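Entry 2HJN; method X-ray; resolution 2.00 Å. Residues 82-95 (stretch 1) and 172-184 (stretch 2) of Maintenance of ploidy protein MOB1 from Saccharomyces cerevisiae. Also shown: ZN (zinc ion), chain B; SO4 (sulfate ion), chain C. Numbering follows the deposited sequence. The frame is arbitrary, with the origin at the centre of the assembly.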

# COMPACT_ATOMS: atom_id res chain seq x y z
N HIS A 82 1.54 -18.85 6.69
CA HIS A 82 1.29 -18.28 5.38
C HIS A 82 -0.11 -17.75 5.14
O HIS A 82 -0.27 -16.84 4.36
CB HIS A 82 1.72 -19.22 4.27
CG HIS A 82 3.19 -19.43 4.25
ND1 HIS A 82 4.05 -18.66 3.49
CD2 HIS A 82 3.98 -20.25 4.99
CE1 HIS A 82 5.29 -19.02 3.73
NE2 HIS A 82 5.28 -19.99 4.63
N CYS A 83 -1.12 -18.36 5.78
CA CYS A 83 -2.49 -17.86 5.66
C CYS A 83 -2.61 -16.43 6.26
O CYS A 83 -3.19 -15.56 5.64
CB CYS A 83 -3.47 -18.87 6.29
SG CYS A 83 -5.22 -18.57 5.97
N VAL A 84 -2.04 -16.19 7.44
CA VAL A 84 -2.03 -14.81 8.01
C VAL A 84 -1.20 -13.85 7.14
O VAL A 84 -1.61 -12.71 6.91
CB VAL A 84 -1.54 -14.76 9.47
CG1 VAL A 84 -1.37 -13.33 9.95
CG2 VAL A 84 -2.49 -15.55 10.42
N ASP A 85 -0.04 -14.31 6.65
CA ASP A 85 0.75 -13.50 5.71
C ASP A 85 -0.02 -13.15 4.42
O ASP A 85 0.11 -12.04 3.92
CB ASP A 85 2.03 -14.21 5.28
CG ASP A 85 3.06 -14.35 6.43
OD1 ASP A 85 2.95 -13.63 7.48
OD2 ASP A 85 4.00 -15.19 6.25
N PHE A 86 -0.80 -14.07 3.86
CA PHE A 86 -1.55 -13.75 2.63
C PHE A 86 -2.67 -12.73 2.85
O PHE A 86 -2.94 -11.83 2.03
CB PHE A 86 -2.12 -15.01 1.98
CG PHE A 86 -1.06 -15.90 1.37
CD1 PHE A 86 0.05 -15.34 0.75
CD2 PHE A 86 -1.18 -17.28 1.42
CE1 PHE A 86 1.06 -16.17 0.19
CE2 PHE A 86 -0.19 -18.12 0.85
CZ PHE A 86 0.93 -17.57 0.26
N TYR A 87 -3.30 -12.87 4.01
CA TYR A 87 -4.33 -11.91 4.45
C TYR A 87 -3.69 -10.51 4.52
O TYR A 87 -4.26 -9.50 4.08
CB TYR A 87 -4.88 -12.31 5.84
CG TYR A 87 -5.59 -11.13 6.51
CD1 TYR A 87 -6.97 -10.99 6.36
CD2 TYR A 87 -4.88 -10.14 7.22
CE1 TYR A 87 -7.65 -9.93 6.93
CE2 TYR A 87 -5.57 -9.04 7.77
CZ TYR A 87 -6.96 -8.96 7.61
OH TYR A 87 -7.71 -7.92 8.06
N ASN A 88 -2.49 -10.45 5.08
CA ASN A 88 -1.85 -9.15 5.26
C ASN A 88 -1.43 -8.48 3.92
O ASN A 88 -1.53 -7.26 3.77
CB ASN A 88 -0.64 -9.24 6.27
CG ASN A 88 -1.04 -9.17 7.75
OD1 ASN A 88 -2.07 -8.62 8.12
ND2 ASN A 88 -0.14 -9.67 8.63
N GLN A 89 -0.97 -9.27 2.94
CA GLN A 89 -0.69 -8.74 1.59
C GLN A 89 -1.98 -8.21 0.92
O GLN A 89 -1.98 -7.14 0.25
CB GLN A 89 0.01 -9.83 0.72
CG GLN A 89 1.42 -10.21 1.29
CD GLN A 89 2.07 -11.37 0.58
OE1 GLN A 89 1.80 -11.60 -0.60
NE2 GLN A 89 2.95 -12.12 1.30
N ILE A 90 -3.10 -8.91 1.11
CA ILE A 90 -4.41 -8.52 0.45
C ILE A 90 -4.96 -7.26 1.14
O ILE A 90 -5.41 -6.32 0.49
CB ILE A 90 -5.42 -9.68 0.48
CG1 ILE A 90 -5.02 -10.79 -0.48
CG2 ILE A 90 -6.82 -9.20 0.11
CD1 ILE A 90 -5.73 -12.19 -0.13
N ASN A 91 -4.85 -7.23 2.47
CA ASN A 91 -5.12 -6.03 3.25
C ASN A 91 -4.33 -4.79 2.77
O ASN A 91 -4.92 -3.70 2.59
CB ASN A 91 -4.84 -6.27 4.77
CG ASN A 91 -5.27 -5.11 5.61
OD1 ASN A 91 -6.48 -4.78 5.67
ND2 ASN A 91 -4.31 -4.44 6.27
N MSE A 92 -3.01 -4.95 2.55
CA MSE A 92 -2.17 -3.84 2.06
C MSE A 92 -2.57 -3.43 0.64
O MSE A 92 -2.70 -2.22 0.35
CB MSE A 92 -0.67 -4.20 2.17
CG MSE A 92 0.29 -3.11 1.53
SE MSE A 92 0.43 -3.32 -0.42
CE MSE A 92 1.40 -5.01 -0.32
N LEU A 93 -2.85 -4.41 -0.21
CA LEU A 93 -3.25 -4.13 -1.60
C LEU A 93 -4.66 -3.50 -1.71
O LEU A 93 -4.84 -2.52 -2.43
CB LEU A 93 -3.12 -5.39 -2.45
CG LEU A 93 -1.67 -5.86 -2.77
CD1 LEU A 93 -1.72 -7.31 -3.19
CD2 LEU A 93 -0.95 -5.01 -3.85
N TYR A 94 -5.65 -3.99 -0.96
CA TYR A 94 -7.00 -3.32 -0.96
C TYR A 94 -6.94 -1.95 -0.36
O TYR A 94 -7.56 -1.00 -0.85
CB TYR A 94 -8.09 -4.19 -0.31
CG TYR A 94 -9.38 -4.19 -1.08
CD1 TYR A 94 -9.68 -5.21 -1.97
CD2 TYR A 94 -10.29 -3.14 -0.96
CE1 TYR A 94 -10.85 -5.19 -2.72
CE2 TYR A 94 -11.51 -3.12 -1.71
CZ TYR A 94 -11.76 -4.15 -2.58
OH TYR A 94 -12.92 -4.17 -3.30
N GLY A 95 -6.14 -1.82 0.65
CA GLY A 95 -5.95 -0.55 1.32
C GLY A 95 -5.40 0.50 0.41
O GLY A 95 -5.69 1.66 0.58
ZN ZN B . -14.61 -2.24 -6.43
S SO4 C . -17.30 -21.00 0.58
O1 SO4 C . -16.17 -21.63 1.28
O2 SO4 C . -17.16 -21.37 -0.84
O3 SO4 C . -18.58 -21.35 1.17
O4 SO4 C . -17.31 -19.55 0.66
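Stretch 2 172-184: PILRRLFRVYAHI

Ile 90 occupies the apolar centre of the contact. Its CD1 lies 3.5 Å from Leu 177 CB and 3.6 Å from Tyr 181 CE2, and its CG2 is 3.4 Å from Val 180 CG1. A branched aliphatic chain suits this place because its two arms reach different neighbours, while Ile 90 CG1 sits over the face of the Tyr 181 ring, 4.0 Å from the centroid, as a CH-pi contact.

The backbone of stretch 2 is helical, and it runs in the same sense as the helix of stretch 1, with axes inclined by 23° and 10.7 Å apart at closest. So shallow an angle keeps the helices together over several turns, pairing Cys 83 with Leu 174, Tyr 87 with Leu 177, Ile 90 with Tyr 181 and Tyr 94 with Ile 184.

Toward the N-terminal end, the small Cys 83 packs its SG 3.4 Å from Ile 173 CG2 and 3.8 Å from Leu 174 CD1.

At the other end, the Tyr 94 side chain combines an apolar ring with a polar hydroxyl: CD1 is 3.5 Å from Val 180 CG1, whereas OH reaches 3.1 Å from His 183 CD2 without a hydrogen-bonding partner. His 183 NE2 binds zinc at 2.1 Å. Outside the contact, Arg 175 and Arg 179 hold a sulfate, probably from the crystallisation liquor, with a weak bond from Arg 176.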

# COMPACT_ATOMS: atom_id res chain seq x y z
N PRO A 172 -11.38 -23.00 3.28
CA PRO A 172 -12.41 -21.96 3.18
C PRO A 172 -11.81 -20.53 3.19
O PRO A 172 -12.21 -19.70 2.36
CB PRO A 172 -13.28 -22.23 4.41
CG PRO A 172 -13.05 -23.82 4.68
CD PRO A 172 -11.61 -23.93 4.42
N ILE A 173 -10.83 -20.27 4.05
CA ILE A 173 -10.16 -18.97 4.09
C ILE A 173 -9.45 -18.63 2.76
O ILE A 173 -9.62 -17.52 2.25
CB ILE A 173 -9.14 -18.85 5.28
CG1 ILE A 173 -9.85 -18.83 6.65
CG2 ILE A 173 -8.36 -17.52 5.17
CD1 ILE A 173 -8.83 -19.08 7.86
N LEU A 174 -8.65 -19.56 2.22
CA LEU A 174 -8.00 -19.38 0.90
C LEU A 174 -9.00 -19.18 -0.23
O LEU A 174 -8.83 -18.26 -1.05
CB LEU A 174 -7.01 -20.53 0.59
CG LEU A 174 -5.58 -20.46 1.15
CD1 LEU A 174 -5.35 -19.55 2.33
CD2 LEU A 174 -4.90 -21.80 1.38
N ARG A 175 -10.09 -19.99 -0.26
CA ARG A 175 -11.13 -19.84 -1.29
C ARG A 175 -11.75 -18.41 -1.28
O ARG A 175 -11.95 -17.76 -2.33
CB ARG A 175 -12.25 -20.88 -1.10
CG ARG A 175 -12.00 -22.24 -1.66
CD ARG A 175 -13.34 -23.09 -1.68
NE ARG A 175 -14.19 -23.05 -0.47
CZ ARG A 175 -14.17 -23.95 0.52
NH1 ARG A 175 -13.31 -24.97 0.51
NH2 ARG A 175 -14.99 -23.83 1.54
N ARG A 176 -12.06 -17.92 -0.09
CA ARG A 176 -12.57 -16.54 0.05
C ARG A 176 -11.56 -15.41 -0.28
O ARG A 176 -11.90 -14.44 -1.00
CB ARG A 176 -13.19 -16.39 1.44
CG ARG A 176 -14.35 -17.41 1.61
CD ARG A 176 -14.98 -17.36 3.00
NE ARG A 176 -15.82 -18.51 3.27
CZ ARG A 176 -16.69 -18.59 4.28
NH1 ARG A 176 -16.86 -17.56 5.13
NH2 ARG A 176 -17.39 -19.71 4.45
N LEU A 177 -10.32 -15.50 0.21
CA LEU A 177 -9.32 -14.48 -0.10
C LEU A 177 -9.09 -14.36 -1.61
O LEU A 177 -8.89 -13.25 -2.12
CB LEU A 177 -8.02 -14.78 0.66
CG LEU A 177 -8.05 -14.61 2.19
CD1 LEU A 177 -6.68 -14.96 2.85
CD2 LEU A 177 -8.53 -13.22 2.65
N PHE A 178 -9.14 -15.49 -2.32
CA PHE A 178 -9.03 -15.46 -3.82
C PHE A 178 -10.03 -14.53 -4.47
O PHE A 178 -9.65 -13.81 -5.35
CB PHE A 178 -9.10 -16.86 -4.48
CG PHE A 178 -8.79 -16.85 -5.99
CD1 PHE A 178 -7.53 -17.22 -6.47
CD2 PHE A 178 -9.78 -16.49 -6.91
CE1 PHE A 178 -7.24 -17.19 -7.83
CE2 PHE A 178 -9.50 -16.42 -8.31
CZ PHE A 178 -8.24 -16.77 -8.75
N ARG A 179 -11.31 -14.57 -4.05
CA ARG A 179 -12.36 -13.67 -4.57
C ARG A 179 -11.98 -12.16 -4.46
O ARG A 179 -12.44 -11.36 -5.26
CB ARG A 179 -13.70 -13.89 -3.81
CG ARG A 179 -14.26 -15.34 -4.04
CD ARG A 179 -15.46 -15.80 -3.23
NE ARG A 179 -15.58 -17.23 -3.46
CZ ARG A 179 -16.06 -18.13 -2.61
NH1 ARG A 179 -16.51 -17.75 -1.44
NH2 ARG A 179 -16.11 -19.42 -2.97
N VAL A 180 -11.18 -11.80 -3.44
CA VAL A 180 -10.69 -10.40 -3.28
C VAL A 180 -9.68 -10.09 -4.36
O VAL A 180 -9.75 -9.02 -5.00
CB VAL A 180 -10.08 -10.14 -1.87
CG1 VAL A 180 -9.67 -8.66 -1.74
CG2 VAL A 180 -11.12 -10.54 -0.74
N TYR A 181 -8.75 -11.00 -4.61
CA TYR A 181 -7.82 -10.81 -5.76
C TYR A 181 -8.60 -10.67 -7.06
O TYR A 181 -8.26 -9.82 -7.91
CB TYR A 181 -6.85 -12.01 -5.94
CG TYR A 181 -5.62 -12.01 -5.07
CD1 TYR A 181 -4.63 -11.03 -5.21
CD2 TYR A 181 -5.43 -13.01 -4.12
CE1 TYR A 181 -3.49 -11.07 -4.40
CE2 TYR A 181 -4.32 -13.06 -3.33
CZ TYR A 181 -3.35 -12.09 -3.48
OH TYR A 181 -2.26 -12.21 -2.69
N ALA A 182 -9.65 -11.48 -7.21
CA ALA A 182 -10.44 -11.44 -8.47
C ALA A 182 -11.08 -10.06 -8.69
O ALA A 182 -11.08 -9.52 -9.82
CB ALA A 182 -11.50 -12.57 -8.53
N HIS A 183 -11.66 -9.49 -7.63
CA HIS A 183 -12.27 -8.14 -7.76
C HIS A 183 -11.21 -7.06 -8.12
O HIS A 183 -11.49 -6.15 -8.93
CB HIS A 183 -13.05 -7.74 -6.49
CG HIS A 183 -13.78 -6.45 -6.64
ND1 HIS A 183 -14.83 -6.29 -7.53
CD2 HIS A 183 -13.52 -5.22 -6.14
CE1 HIS A 183 -15.21 -5.02 -7.53
NE2 HIS A 183 -14.42 -4.35 -6.70
N ILE A 184 -10.04 -7.12 -7.48
CA ILE A 184 -8.97 -6.14 -7.72
C ILE A 184 -8.53 -6.14 -9.18
O ILE A 184 -8.47 -5.09 -9.81
CB ILE A 184 -7.68 -6.35 -6.77
CG1 ILE A 184 -7.97 -6.01 -5.31
CG2 ILE A 184 -6.52 -5.37 -7.13
CD1 ILE A 184 -6.95 -6.61 -4.35